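Local coordinates for 450aa long hypothetical fmu protein (Pyrococcus horikoshii, PDB 2YXL) that probably methylates RNA cytosines at carbon 5 and holds the S-adenosylmethionine analogue sinefungin in a class I methyltransferase fold, at residues Ala88-Ala93 and Met128-Leu133; Val330-Leu335 and Leu378-Gly383; Phe411-Leu416 and Phe442-Glu447. All coordinates share one frame; numbering follows the deposited sequence.

Contact 1 of 3, residues Ala88-Ala93 and Met128-Leu133; sequences AALRVA and MYFWDL
Phe130, on helix 124-138, reaches across to Ala89, Leu90 and Ala93 of helix 84-99 and carries most of this purely apolar contact. Its CG lies anti to the backbone N (chi1 -180°), on the side of helix 84-99, and the ring meets that helix through CD1, CE1 and CZ. Phe130 CE1 is 3.7 Å from Ala89 CB, and the same CE1 also approaches the Ala89 carbonyl oxygen. One turn further on, Ala93 CB sits at the edge of the ring, close to its plane, 4.1 Å from Phe130 CZ. Leu90 and Phe130 run antiparallel alongside one another, bringing Leu90 CD2 to 3.8 Å from Phe130 CD1. That methyl has a second partner: Leu90 CD2 lies 3.8 Å from Leu133 CD1, where the two leucine side chains cross at about a right angle. The short segments run nearly parallel, 22° apart, with their axes 11.1 Å from each other at closest; at that spacing the reach of Phe130 and Leu90 bridges the helices while the alanines supply a low surface. This is packing inside the all-helical N-terminal region, consistent with the NusB-like domain of Fmu/RsmB relatives. Helix 104-121 receives the ring of Phe130 through Ala114, Ser115 and Ile118, and helix 47-75 meets Leu90 with Ile71 and Leu133 with Val75.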
ATOM      1  N   ALA A  88     -11.111  16.350   8.041  1.00 29.95           N
ATOM      2  CA  ALA A  88      -9.907  15.825   8.678  1.00 30.06           C
ATOM      3  C   ALA A  88      -9.893  16.120  10.177  1.00 30.35           C
ATOM      4  O   ALA A  88      -9.589  15.239  10.981  1.00 30.49           O
ATOM      5  CB  ALA A  88      -8.659  16.384   8.006  1.00 29.91           C
ATOM      6  N   ALA A  89     -10.241  17.349  10.554  1.00 30.56           N
ATOM      7  CA  ALA A  89     -10.273  17.730  11.967  1.00 30.79           C
ATOM      8  C   ALA A  89     -11.322  16.930  12.735  1.00 30.94           C
ATOM      9  O   ALA A  89     -11.057  16.458  13.846  1.00 31.19           O
ATOM     10  CB  ALA A  89     -10.510  19.221  12.123  1.00 30.68           C
ATOM     11  N   LEU A  90     -12.501  16.771  12.138  1.00 30.87           N
ATOM     12  CA  LEU A  90     -13.581  16.011  12.757  1.00 30.84           C
ATOM     13  C   LEU A  90     -13.185  14.544  12.959  1.00 31.06           C
ATOM     14  O   LEU A  90     -13.465  13.964  14.010  1.00 31.21           O
ATOM     15  CB  LEU A  90     -14.874  16.133  11.941  1.00 30.75           C
ATOM     16  CG  LEU A  90     -15.620  17.475  11.958  1.00 30.61           C
ATOM     17  CD1 LEU A  90     -16.791  17.446  11.002  1.00 29.61           C
ATOM     18  CD2 LEU A  90     -16.100  17.842  13.368  1.00 30.69           C
ATOM     19  N   ARG A  91     -12.508  13.964  11.969  1.00 30.97           N
ATOM     20  CA  ARG A  91     -12.020  12.586  12.064  1.00 31.23           C
ATOM     21  C   ARG A  91     -11.011  12.417  13.205  1.00 31.34           C
ATOM     22  O   ARG A  91     -11.084  11.461  13.981  1.00 31.30           O
ATOM     23  CB  ARG A  91     -11.408  12.135  10.735  1.00 31.26           C
ATOM     24  CG  ARG A  91     -12.435  11.799   9.666  1.00 31.36           C
ATOM     25  CD  ARG A  91     -11.802  11.625   8.293  1.00 31.78           C
ATOM     26  NE  ARG A  91     -12.758  11.048   7.346  1.00 32.38           N
ATOM     27  CZ  ARG A  91     -12.533  10.865   6.047  1.00 32.76           C
ATOM     28  NH1 ARG A  91     -11.376  11.215   5.494  1.00 32.62           N
ATOM     29  NH2 ARG A  91     -13.481  10.328   5.291  1.00 33.14           N
ATOM     30  N   VAL A  92     -10.081  13.361  13.297  1.00 31.40           N
ATOM     31  CA  VAL A  92      -9.076  13.378  14.345  1.00 31.40           C
ATOM     32  C   VAL A  92      -9.728  13.477  15.732  1.00 31.67           C
ATOM     33  O   VAL A  92      -9.378  12.716  16.647  1.00 31.53           O
ATOM     34  CB  VAL A  92      -8.065  14.533  14.113  1.00 31.49           C
ATOM     35  CG1 VAL A  92      -7.225  14.805  15.358  1.00 31.22           C
ATOM     36  CG2 VAL A  92      -7.171  14.222  12.915  1.00 31.14           C
ATOM     37  N   ALA A  93     -10.684  14.396  15.869  1.00 31.60           N
ATOM     38  CA  ALA A  93     -11.355  14.639  17.149  1.00 31.75           C
ATOM     39  C   ALA A  93     -12.213  13.457  17.603  1.00 31.91           C
ATOM     40  O   ALA A  93     -12.184  13.085  18.776  1.00 31.94           O
ATOM     41  CB  ALA A  93     -12.186  15.918  17.091  1.00 31.62           C
ATOM     42  N   MET A 128     -14.799  28.030  13.479  1.00 33.20           N
ATOM     43  CA  MET A 128     -15.908  28.309  14.392  1.00 34.05           C
ATOM     44  C   MET A 128     -16.891  27.143  14.443  1.00 34.14           C
ATOM     45  O   MET A 128     -17.305  26.720  15.523  1.00 34.38           O
ATOM     46  CB  MET A 128     -16.646  29.595  13.995  1.00 33.95           C
ATOM     47  CG  MET A 128     -15.944  30.885  14.385  1.00 34.04           C
ATOM     48  SD  MET A 128     -16.786  32.331  13.701  1.00 35.14           S
ATOM     49  CE  MET A 128     -15.634  33.629  14.140  1.00 34.88           C
ATOM     50  N   TYR A 129     -17.253  26.631  13.269  1.00 34.44           N
ATOM     51  CA  TYR A 129     -18.161  25.492  13.152  1.00 34.78           C
ATOM     52  C   TYR A 129     -17.608  24.263  13.880  1.00 34.58           C
ATOM     53  O   TYR A 129     -18.348  23.562  14.573  1.00 34.41           O
ATOM     54  CB  TYR A 129     -18.432  25.192  11.673  1.00 35.34           C
ATOM     55  CG  TYR A 129     -19.362  24.027  11.414  1.00 35.96           C
ATOM     56  CD1 TYR A 129     -20.743  24.163  11.545  1.00 36.82           C
ATOM     57  CD2 TYR A 129     -18.859  22.793  11.020  1.00 36.68           C
ATOM     58  CE1 TYR A 129     -21.599  23.089  11.301  1.00 37.19           C
ATOM     59  CE2 TYR A 129     -19.698  21.717  10.770  1.00 37.22           C
ATOM     60  CZ  TYR A 129     -21.063  21.870  10.914  1.00 37.32           C
ATOM     61  OH  TYR A 129     -21.885  20.795  10.663  1.00 38.00           O
ATOM     62  N   PHE A 130     -16.308  24.020  13.722  1.00 34.44           N
ATOM     63  CA  PHE A 130     -15.611  22.958  14.444  1.00 34.42           C
ATOM     64  C   PHE A 130     -15.712  23.175  15.949  1.00 34.47           C
ATOM     65  O   PHE A 130     -16.087  22.268  16.692  1.00 34.34           O
ATOM     66  CB  PHE A 130     -14.141  22.898  14.022  1.00 34.34           C
ATOM     67  CG  PHE A 130     -13.350  21.821  14.720  1.00 34.52           C
ATOM     68  CD1 PHE A 130     -13.490  20.485  14.351  1.00 34.27           C
ATOM     69  CD2 PHE A 130     -12.461  22.145  15.741  1.00 34.38           C
ATOM     70  CE1 PHE A 130     -12.763  19.490  14.990  1.00 34.87           C
ATOM     71  CE2 PHE A 130     -11.724  21.153  16.386  1.00 34.87           C
ATOM     72  CZ  PHE A 130     -11.874  19.825  16.012  1.00 34.85           C
ATOM     73  N   TRP A 131     -15.382  24.393  16.374  1.00 34.57           N
ATOM     74  CA  TRP A 131     -15.437  24.807  17.769  1.00 34.73           C
ATOM     75  C   TRP A 131     -16.815  24.536  18.377  1.00 35.01           C
ATOM     76  O   TRP A 131     -16.916  24.053  19.508  1.00 35.03           O
ATOM     77  CB  TRP A 131     -15.091  26.296  17.862  1.00 34.62           C
ATOM     78  CG  TRP A 131     -14.737  26.781  19.233  1.00 34.33           C
ATOM     79  CD1 TRP A 131     -13.490  26.825  19.791  1.00 34.24           C
ATOM     80  CD2 TRP A 131     -15.635  27.310  20.214  1.00 33.91           C
ATOM     81  NE1 TRP A 131     -13.556  27.344  21.061  1.00 33.89           N
ATOM     82  CE2 TRP A 131     -14.859  27.650  21.349  1.00 34.10           C
ATOM     83  CE3 TRP A 131     -17.019  27.526  20.249  1.00 33.77           C
ATOM     84  CZ2 TRP A 131     -15.423  28.197  22.510  1.00 34.04           C
ATOM     85  CZ3 TRP A 131     -17.581  28.075  21.404  1.00 34.28           C
ATOM     86  CH2 TRP A 131     -16.780  28.399  22.520  1.00 34.26           C
ATOM     87  N   ASP A 132     -17.863  24.831  17.607  1.00 35.35           N
ATOM     88  CA  ASP A 132     -19.252  24.600  18.011  1.00 35.76           C
ATOM     89  C   ASP A 132     -19.623  23.117  18.142  1.00 36.15           C
ATOM     90  O   ASP A 132     -20.586  22.782  18.832  1.00 36.24           O
ATOM     91  CB  ASP A 132     -20.218  25.276  17.028  1.00 35.56           C
ATOM     92  CG  ASP A 132     -20.285  26.782  17.202  1.00 35.91           C
ATOM     93  OD1 ASP A 132     -19.891  27.292  18.276  1.00 36.32           O
ATOM     94  OD2 ASP A 132     -20.750  27.465  16.266  1.00 36.34           O
ATOM     95  N   LEU A 133     -18.870  22.240  17.481  1.00 36.53           N
ATOM     96  CA  LEU A 133     -19.171  20.807  17.494  1.00 37.24           C
ATOM     97  C   LEU A 133     -18.426  20.003  18.562  1.00 37.71           C
ATOM     98  O   LEU A 133     -18.844  18.892  18.908  1.00 37.68           O
ATOM     99  CB  LEU A 133     -18.897  20.184  16.124  1.00 37.11           C
ATOM    100  CG  LEU A 133     -19.831  20.542  14.971  1.00 37.24           C
ATOM    101  CD1 LEU A 133     -19.202  20.076  13.675  1.00 37.04           C
ATOM    102  CD2 LEU A 133     -21.224  19.945  15.161  1.00 36.73           C
TER

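Contact 2 of 3, residues Val330-Leu335 and Leu378-Gly383; sequences VADKVL and LVKPGG
A short parallel beta bridge between Ala331 and Val379 ties the chain at the entry of strand 331-337 to strand 379-380, just before the turn into strand 383-389. Leu378 O accepts Ala331 N at 2.9 Å, with the donor nearly along the C=O axis, and a weak second bond from Val330 N. On the other side of Ala331, its O takes Lys380 N at 3.0 Å. Strands 331-337 and 383-389 are neighbours in the central sheet of the class I methyltransferase fold, and the chain between them makes a beta-alpha-beta crossover through helix 361-376. Lys380 runs extended beyond CG, with CG beside Ala331 O, and its NZ reaches Asp332 OD2 from above the carboxylate plane, 3.2 Å, in a salt bridge. The other oxygen, Asp332 OD1, is bound by Thr262 N of the adjoining strand. An alanine in place of Lys380 would probably leave the Asp332 carboxylate without this cation, still tied to Thr262, and take the CG and CD contacts from Ala331 O. Deeper in the sheet, Val334 CG1 meets Val379 CG2 at 3.6 Å, the two side chains crossing at about a right angle. A type I turn, Lys380 to Gly383, then brings the chain round, and Gly383 CA packs on Asp332 O.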
ATOM      1  N   VAL A 330       9.057 -10.156 -28.811  1.00 24.20           N
ATOM      2  CA  VAL A 330      10.386  -9.586 -28.587  1.00 24.29           C
ATOM      3  C   VAL A 330      10.910  -9.777 -27.153  1.00 24.33           C
ATOM      4  O   VAL A 330      12.085  -9.524 -26.880  1.00 24.35           O
ATOM      5  CB  VAL A 330      10.426  -8.081 -29.006  1.00 24.29           C
ATOM      6  CG1 VAL A 330       9.856  -7.179 -27.908  1.00 24.26           C
ATOM      7  CG2 VAL A 330      11.840  -7.653 -29.394  1.00 24.34           C
ATOM      8  N   ALA A 331      10.045 -10.233 -26.249  1.00 24.38           N
ATOM      9  CA  ALA A 331      10.410 -10.354 -24.835  1.00 24.42           C
ATOM     10  C   ALA A 331      10.695 -11.789 -24.400  1.00 24.47           C
ATOM     11  O   ALA A 331       9.854 -12.676 -24.566  1.00 24.44           O
ATOM     12  CB  ALA A 331       9.334  -9.732 -23.952  1.00 24.41           C
ATOM     13  N   ASP A 332      11.889 -11.998 -23.843  1.00 24.55           N
ATOM     14  CA  ASP A 332      12.279 -13.279 -23.252  1.00 24.65           C
ATOM     15  C   ASP A 332      11.370 -13.624 -22.084  1.00 24.76           C
ATOM     16  O   ASP A 332      10.990 -14.778 -21.901  1.00 24.69           O
ATOM     17  CB  ASP A 332      13.733 -13.239 -22.778  1.00 24.61           C
ATOM     18  CG  ASP A 332      14.723 -13.399 -23.910  1.00 24.49           C
ATOM     19  OD1 ASP A 332      15.627 -12.547 -24.027  1.00 24.45           O
ATOM     20  OD2 ASP A 332      14.600 -14.374 -24.682  1.00 24.44           O
ATOM     21  N   LYS A 333      11.041 -12.610 -21.289  1.00 24.99           N
ATOM     22  CA  LYS A 333      10.046 -12.734 -20.233  1.00 25.23           C
ATOM     23  C   LYS A 333       9.438 -11.386 -19.881  1.00 25.42           C
ATOM     24  O   LYS A 333      10.110 -10.356 -19.926  1.00 25.35           O
ATOM     25  CB  LYS A 333      10.618 -13.421 -18.987  1.00 25.20           C
ATOM     26  CG  LYS A 333      12.018 -12.994 -18.593  1.00 25.14           C
ATOM     27  CD  LYS A 333      12.553 -13.831 -17.442  1.00 25.35           C
ATOM     28  CE  LYS A 333      12.960 -15.241 -17.870  1.00 25.71           C
ATOM     29  NZ  LYS A 333      11.830 -16.207 -17.757  1.00 25.97           N
ATOM     30  N   VAL A 334       8.153 -11.408 -19.543  1.00 25.79           N
ATOM     31  CA  VAL A 334       7.425 -10.202 -19.173  1.00 26.21           C
ATOM     32  C   VAL A 334       6.803 -10.340 -17.786  1.00 26.55           C
ATOM     33  O   VAL A 334       6.256 -11.389 -17.433  1.00 26.59           O
ATOM     34  CB  VAL A 334       6.344  -9.816 -20.235  1.00 26.26           C
ATOM     35  CG1 VAL A 334       5.395 -10.970 -20.497  1.00 26.40           C
ATOM     36  CG2 VAL A 334       5.566  -8.566 -19.817  1.00 25.96           C
ATOM     37  N   LEU A 335       6.912  -9.272 -17.003  1.00 26.99           N
ATOM     38  CA  LEU A 335       6.225  -9.170 -15.732  1.00 27.43           C
ATOM     39  C   LEU A 335       5.031  -8.238 -15.878  1.00 27.84           C
ATOM     40  O   LEU A 335       5.174  -7.087 -16.303  1.00 27.85           O
ATOM     41  CB  LEU A 335       7.172  -8.657 -14.641  1.00 27.38           C
ATOM     42  CG  LEU A 335       6.559  -8.211 -13.307  1.00 27.55           C
ATOM     43  CD1 LEU A 335       6.036  -9.394 -12.504  1.00 27.28           C
ATOM     44  CD2 LEU A 335       7.565  -7.411 -12.500  1.00 27.52           C
ATOM     45  N   LEU A 378       3.659 -10.254 -26.487  1.00 26.44           N
ATOM     46  CA  LEU A 378       5.045  -9.805 -26.318  1.00 26.07           C
ATOM     47  C   LEU A 378       6.018 -10.957 -26.053  1.00 25.89           C
ATOM     48  O   LEU A 378       7.220 -10.836 -26.306  1.00 25.77           O
ATOM     49  CB  LEU A 378       5.153  -8.769 -25.196  1.00 26.04           C
ATOM     50  CG  LEU A 378       4.581  -7.364 -25.402  1.00 25.90           C
ATOM     51  CD1 LEU A 378       4.558  -6.628 -24.076  1.00 26.09           C
ATOM     52  CD2 LEU A 378       5.371  -6.573 -26.430  1.00 25.80           C
ATOM     53  N   VAL A 379       5.486 -12.071 -25.556  1.00 25.71           N
ATOM     54  CA  VAL A 379       6.292 -13.220 -25.139  1.00 25.55           C
ATOM     55  C   VAL A 379       6.812 -14.027 -26.330  1.00 25.40           C
ATOM     56  O   VAL A 379       6.055 -14.349 -27.246  1.00 25.38           O
ATOM     57  CB  VAL A 379       5.490 -14.160 -24.197  1.00 25.59           C
ATOM     58  CG1 VAL A 379       6.397 -15.203 -23.570  1.00 25.67           C
ATOM     59  CG2 VAL A 379       4.793 -13.368 -23.107  1.00 25.51           C
ATOM     60  N   LYS A 380       8.107 -14.343 -26.299  1.00 25.25           N
ATOM     61  CA  LYS A 380       8.733 -15.250 -27.264  1.00 25.04           C
ATOM     62  C   LYS A 380       8.214 -16.678 -27.059  1.00 25.17           C
ATOM     63  O   LYS A 380       7.781 -17.019 -25.956  1.00 25.21           O
ATOM     64  CB  LYS A 380      10.257 -15.231 -27.103  1.00 24.87           C
ATOM     65  CG  LYS A 380      10.924 -13.917 -27.468  1.00 24.34           C
ATOM     66  CD  LYS A 380      12.426 -13.999 -27.255  1.00 23.63           C
ATOM     67  CE  LYS A 380      13.100 -12.667 -27.526  1.00 23.52           C
ATOM     68  NZ  LYS A 380      14.583 -12.762 -27.422  1.00 23.30           N
ATOM     69  N   PRO A 381       8.244 -17.516 -28.118  1.00 25.33           N
ATOM     70  CA  PRO A 381       7.835 -18.923 -28.000  1.00 25.43           C
ATOM     71  C   PRO A 381       8.401 -19.642 -26.765  1.00 25.51           C
ATOM     72  O   PRO A 381       7.659 -20.340 -26.072  1.00 25.58           O
ATOM     73  CB  PRO A 381       8.376 -19.547 -29.285  1.00 25.39           C
ATOM     74  CG  PRO A 381       8.318 -18.440 -30.269  1.00 25.34           C
ATOM     75  CD  PRO A 381       8.633 -17.182 -29.504  1.00 25.32           C
ATOM     76  N   GLY A 382       9.692 -19.465 -26.489  1.00 25.48           N
ATOM     77  CA  GLY A 382      10.310 -20.056 -25.299  1.00 25.46           C
ATOM     78  C   GLY A 382      10.104 -19.267 -24.010  1.00 25.41           C
ATOM     79  O   GLY A 382      10.442 -19.746 -22.926  1.00 25.44           O
ATOM     80  N   GLY A 383       9.533 -18.071 -24.127  1.00 25.29           N
ATOM     81  CA  GLY A 383       9.463 -17.119 -23.020  1.00 25.27           C
ATOM     82  C   GLY A 383       8.474 -17.417 -21.908  1.00 25.30           C
ATOM     83  O   GLY A 383       7.722 -18.391 -21.975  1.00 25.32           O
TER

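Contact 3 of 3, residues Phe411-Leu416 and Phe442-Glu447; sequences FKLVPL and FYALLE
Lys412 and Glu447 both set CG between the backbone N and the carbonyl carbon (chi1 57° and 78°), and the two side chains run alongside each other in one direction. Their opposite charges stay beyond salt-bridge range, Lys412 NZ to Glu447 OE1 4.0 Å, while Glu447 OE2 has a long, weak ion pair with Arg384. Beneath them the backbones form a hydrogen-bonded antiparallel pair: Lys412 N gives to Glu447 O at 2.9 Å, and Glu447 N returns a bond to Lys412 O at 3.1 Å. Val414 N adds a third bond, to Leu445 O at 2.9 Å. Strand 412-413 thus borders the end of strand 441-447, which runs antiparallel to strand 383-389, as the reversed last strand of the class I methyltransferase sheet does. Leu413 and Leu446 share the face opposite Lys412 and Glu447, with Leu413 CD1 3.8 Å from Leu446 CD2, and Leu405 of helix 398-407 packs on Leu446. Phe411 CD2 lies 3.8 Å from Leu446 CB, and its ring meets that of Phe404. Leu445 CD2 touches both Val414 CB (3.9 Å) and Leu416 CD1 (3.8 Å). Leu416 CD2 reaches on to Tyr443 CB; the Tyr443 ring leads away, and its OH is hydrogen-bonded to Ala247 O.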
ATOM      1  N   PHE A 411      -0.423 -20.610 -24.127  1.00 37.26           N
ATOM      2  CA  PHE A 411       0.304 -20.601 -22.868  1.00 37.28           C
ATOM      3  C   PHE A 411      -0.117 -21.788 -22.010  1.00 37.33           C
ATOM      4  O   PHE A 411      -1.184 -22.373 -22.221  1.00 37.28           O
ATOM      5  CB  PHE A 411       0.041 -19.297 -22.109  1.00 37.23           C
ATOM      6  CG  PHE A 411       0.800 -18.118 -22.644  1.00 37.14           C
ATOM      7  CD1 PHE A 411       0.339 -17.419 -23.757  1.00 37.11           C
ATOM      8  CD2 PHE A 411       1.976 -17.697 -22.029  1.00 36.85           C
ATOM      9  CE1 PHE A 411       1.040 -16.326 -24.253  1.00 37.09           C
ATOM     10  CE2 PHE A 411       2.684 -16.602 -22.515  1.00 36.78           C
ATOM     11  CZ  PHE A 411       2.214 -15.915 -23.629  1.00 37.16           C
ATOM     12  N   LYS A 412       0.738 -22.149 -21.057  1.00 37.36           N
ATOM     13  CA  LYS A 412       0.375 -23.107 -20.015  1.00 37.49           C
ATOM     14  C   LYS A 412       0.942 -22.687 -18.658  1.00 37.46           C
ATOM     15  O   LYS A 412       1.967 -22.001 -18.580  1.00 37.52           O
ATOM     16  CB  LYS A 412       0.764 -24.544 -20.396  1.00 37.52           C
ATOM     17  CG  LYS A 412       2.229 -24.779 -20.728  1.00 38.07           C
ATOM     18  CD  LYS A 412       2.972 -25.384 -19.550  1.00 38.96           C
ATOM     19  CE  LYS A 412       4.237 -26.090 -20.005  1.00 39.31           C
ATOM     20  NZ  LYS A 412       4.973 -26.661 -18.845  1.00 39.92           N
ATOM     21  N   LEU A 413       0.256 -23.097 -17.597  1.00 37.34           N
ATOM     22  CA  LEU A 413       0.597 -22.694 -16.241  1.00 37.21           C
ATOM     23  C   LEU A 413       1.788 -23.492 -15.705  1.00 37.25           C
ATOM     24  O   LEU A 413       1.752 -24.727 -15.659  1.00 37.25           O
ATOM     25  CB  LEU A 413      -0.628 -22.856 -15.334  1.00 37.21           C
ATOM     26  CG  LEU A 413      -0.724 -22.099 -14.008  1.00 37.18           C
ATOM     27  CD1 LEU A 413      -0.636 -20.592 -14.207  1.00 36.99           C
ATOM     28  CD2 LEU A 413      -2.023 -22.465 -13.316  1.00 37.13           C
ATOM     29  N   VAL A 414       2.848 -22.775 -15.329  1.00 37.16           N
ATOM     30  CA  VAL A 414       4.031 -23.387 -14.718  1.00 36.96           C
ATOM     31  C   VAL A 414       3.791 -23.449 -13.210  1.00 36.96           C
ATOM     32  O   VAL A 414       3.663 -22.408 -12.565  1.00 36.84           O
ATOM     33  CB  VAL A 414       5.332 -22.589 -15.016  1.00 36.90           C
ATOM     34  CG1 VAL A 414       6.555 -23.323 -14.475  1.00 36.61           C
ATOM     35  CG2 VAL A 414       5.486 -22.329 -16.506  1.00 36.66           C
ATOM     36  N   PRO A 415       3.724 -24.675 -12.647  1.00 37.00           N
ATOM     37  CA  PRO A 415       3.360 -24.881 -11.242  1.00 37.02           C
ATOM     38  C   PRO A 415       4.276 -24.131 -10.278  1.00 37.11           C
ATOM     39  O   PRO A 415       5.495 -24.115 -10.465  1.00 37.16           O
ATOM     40  CB  PRO A 415       3.512 -26.395 -11.056  1.00 37.03           C
ATOM     41  CG  PRO A 415       3.377 -26.961 -12.421  1.00 36.91           C
ATOM     42  CD  PRO A 415       4.003 -25.952 -13.328  1.00 36.89           C
ATOM     43  N   LEU A 416       3.673 -23.508  -9.268  1.00 37.17           N
ATOM     44  CA  LEU A 416       4.394 -22.743  -8.254  1.00 37.31           C
ATOM     45  C   LEU A 416       4.129 -23.302  -6.861  1.00 37.35           C
ATOM     46  O   LEU A 416       2.984 -23.610  -6.521  1.00 37.45           O
ATOM     47  CB  LEU A 416       3.968 -21.269  -8.308  1.00 37.33           C
ATOM     48  CG  LEU A 416       4.825 -20.216  -9.027  1.00 37.31           C
ATOM     49  CD1 LEU A 416       5.526 -20.742 -10.272  1.00 37.41           C
ATOM     50  CD2 LEU A 416       3.976 -19.004  -9.368  1.00 37.36           C
ATOM     51  N   PHE A 442      -0.915 -12.439  -5.286  1.00 31.60           N
ATOM     52  CA  PHE A 442      -1.243 -13.513  -6.214  1.00 31.32           C
ATOM     53  C   PHE A 442      -0.171 -13.649  -7.283  1.00 31.28           C
ATOM     54  O   PHE A 442       0.350 -12.650  -7.776  1.00 31.04           O
ATOM     55  CB  PHE A 442      -2.607 -13.263  -6.854  1.00 31.46           C
ATOM     56  CG  PHE A 442      -3.031 -14.335  -7.823  1.00 31.61           C
ATOM     57  CD1 PHE A 442      -3.501 -15.564  -7.362  1.00 31.21           C
ATOM     58  CD2 PHE A 442      -2.967 -14.113  -9.195  1.00 31.44           C
ATOM     59  CE1 PHE A 442      -3.896 -16.549  -8.247  1.00 31.38           C
ATOM     60  CE2 PHE A 442      -3.361 -15.095 -10.092  1.00 31.72           C
ATOM     61  CZ  PHE A 442      -3.825 -16.317  -9.617  1.00 31.81           C
ATOM     62  N   TYR A 443       0.147 -14.896  -7.625  1.00 31.33           N
ATOM     63  CA  TYR A 443       1.178 -15.219  -8.609  1.00 31.38           C
ATOM     64  C   TYR A 443       0.642 -16.205  -9.643  1.00 31.38           C
ATOM     65  O   TYR A 443       0.023 -17.215  -9.287  1.00 31.51           O
ATOM     66  CB  TYR A 443       2.403 -15.852  -7.930  1.00 31.54           C
ATOM     67  CG  TYR A 443       2.961 -15.095  -6.746  1.00 31.63           C
ATOM     68  CD1 TYR A 443       2.354 -15.179  -5.495  1.00 31.61           C
ATOM     69  CD2 TYR A 443       4.117 -14.322  -6.872  1.00 31.79           C
ATOM     70  CE1 TYR A 443       2.862 -14.497  -4.406  1.00 32.24           C
ATOM     71  CE2 TYR A 443       4.639 -13.635  -5.784  1.00 31.79           C
ATOM     72  CZ  TYR A 443       4.005 -13.730  -4.554  1.00 32.03           C
ATOM     73  OH  TYR A 443       4.497 -13.056  -3.466  1.00 31.51           O
ATOM     74  N   ALA A 444       0.894 -15.918 -10.918  1.00 31.14           N
ATOM     75  CA  ALA A 444       0.585 -16.853 -11.996  1.00 30.83           C
ATOM     76  C   ALA A 444       1.701 -16.841 -13.026  1.00 30.74           C
ATOM     77  O   ALA A 444       1.889 -15.849 -13.735  1.00 30.73           O
ATOM     78  CB  ALA A 444      -0.738 -16.511 -12.639  1.00 30.88           C
ATOM     79  N   LEU A 445       2.450 -17.939 -13.092  1.00 30.56           N
ATOM     80  CA  LEU A 445       3.551 -18.062 -14.037  1.00 30.47           C
ATOM     81  C   LEU A 445       3.106 -18.837 -15.276  1.00 30.50           C
ATOM     82  O   LEU A 445       2.533 -19.925 -15.179  1.00 30.47           O
ATOM     83  CB  LEU A 445       4.780 -18.708 -13.382  1.00 30.46           C
ATOM     84  CG  LEU A 445       6.110 -18.672 -14.152  1.00 30.24           C
ATOM     85  CD1 LEU A 445       6.614 -17.242 -14.362  1.00 29.84           C
ATOM     86  CD2 LEU A 445       7.168 -19.513 -13.448  1.00 30.41           C
ATOM     87  N   LEU A 446       3.384 -18.254 -16.436  1.00 30.43           N
ATOM     88  CA  LEU A 446       2.888 -18.755 -17.708  1.00 30.48           C
ATOM     89  C   LEU A 446       4.031 -18.827 -18.707  1.00 30.47           C
ATOM     90  O   LEU A 446       4.907 -17.965 -18.711  1.00 30.47           O
ATOM     91  CB  LEU A 446       1.793 -17.821 -18.240  1.00 30.38           C
ATOM     92  CG  LEU A 446       0.670 -17.451 -17.259  1.00 30.36           C
ATOM     93  CD1 LEU A 446       0.178 -16.021 -17.465  1.00 30.08           C
ATOM     94  CD2 LEU A 446      -0.474 -18.453 -17.340  1.00 30.36           C
ATOM     95  N   GLU A 447       4.031 -19.861 -19.541  1.00 30.53           N
ATOM     96  CA  GLU A 447       4.969 -19.927 -20.659  1.00 30.64           C
ATOM     97  C   GLU A 447       4.295 -20.439 -21.926  1.00 30.67           C
ATOM     98  O   GLU A 447       3.329 -21.205 -21.859  1.00 30.65           O
ATOM     99  CB  GLU A 447       6.215 -20.760 -20.311  1.00 30.61           C
ATOM    100  CG  GLU A 447       6.054 -22.278 -20.346  1.00 30.56           C
ATOM    101  CD  GLU A 447       7.387 -23.009 -20.470  1.00 30.74           C
ATOM    102  OE1 GLU A 447       7.389 -24.178 -20.913  1.00 31.20           O
ATOM    103  OE2 GLU A 447       8.437 -22.418 -20.133  1.00 30.74           O
TER

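From the N terminus, contact 1 comes first and closes a mostly helical loop that includes helix 104-121. The chain then builds the ferredoxin-like region and enters the catalytic domain, where contact 2 closes the crossover from strand 331-337 to strand 383-389. Contact 3 closes the loop from strand 412-413 through strands 421-422 and 429-431 to strand 441-447. The three loops run in series; none nests in or crosses another. Contacts 2 and 3 have centres about 13 Å apart on one sheet and touch directly, through Gly383 with Glu447 and Val379 with Phe411. Contact 1 lies on the opposite side of the chain's centre, about 55 Å from contact 2 between centres, in the separate helical part.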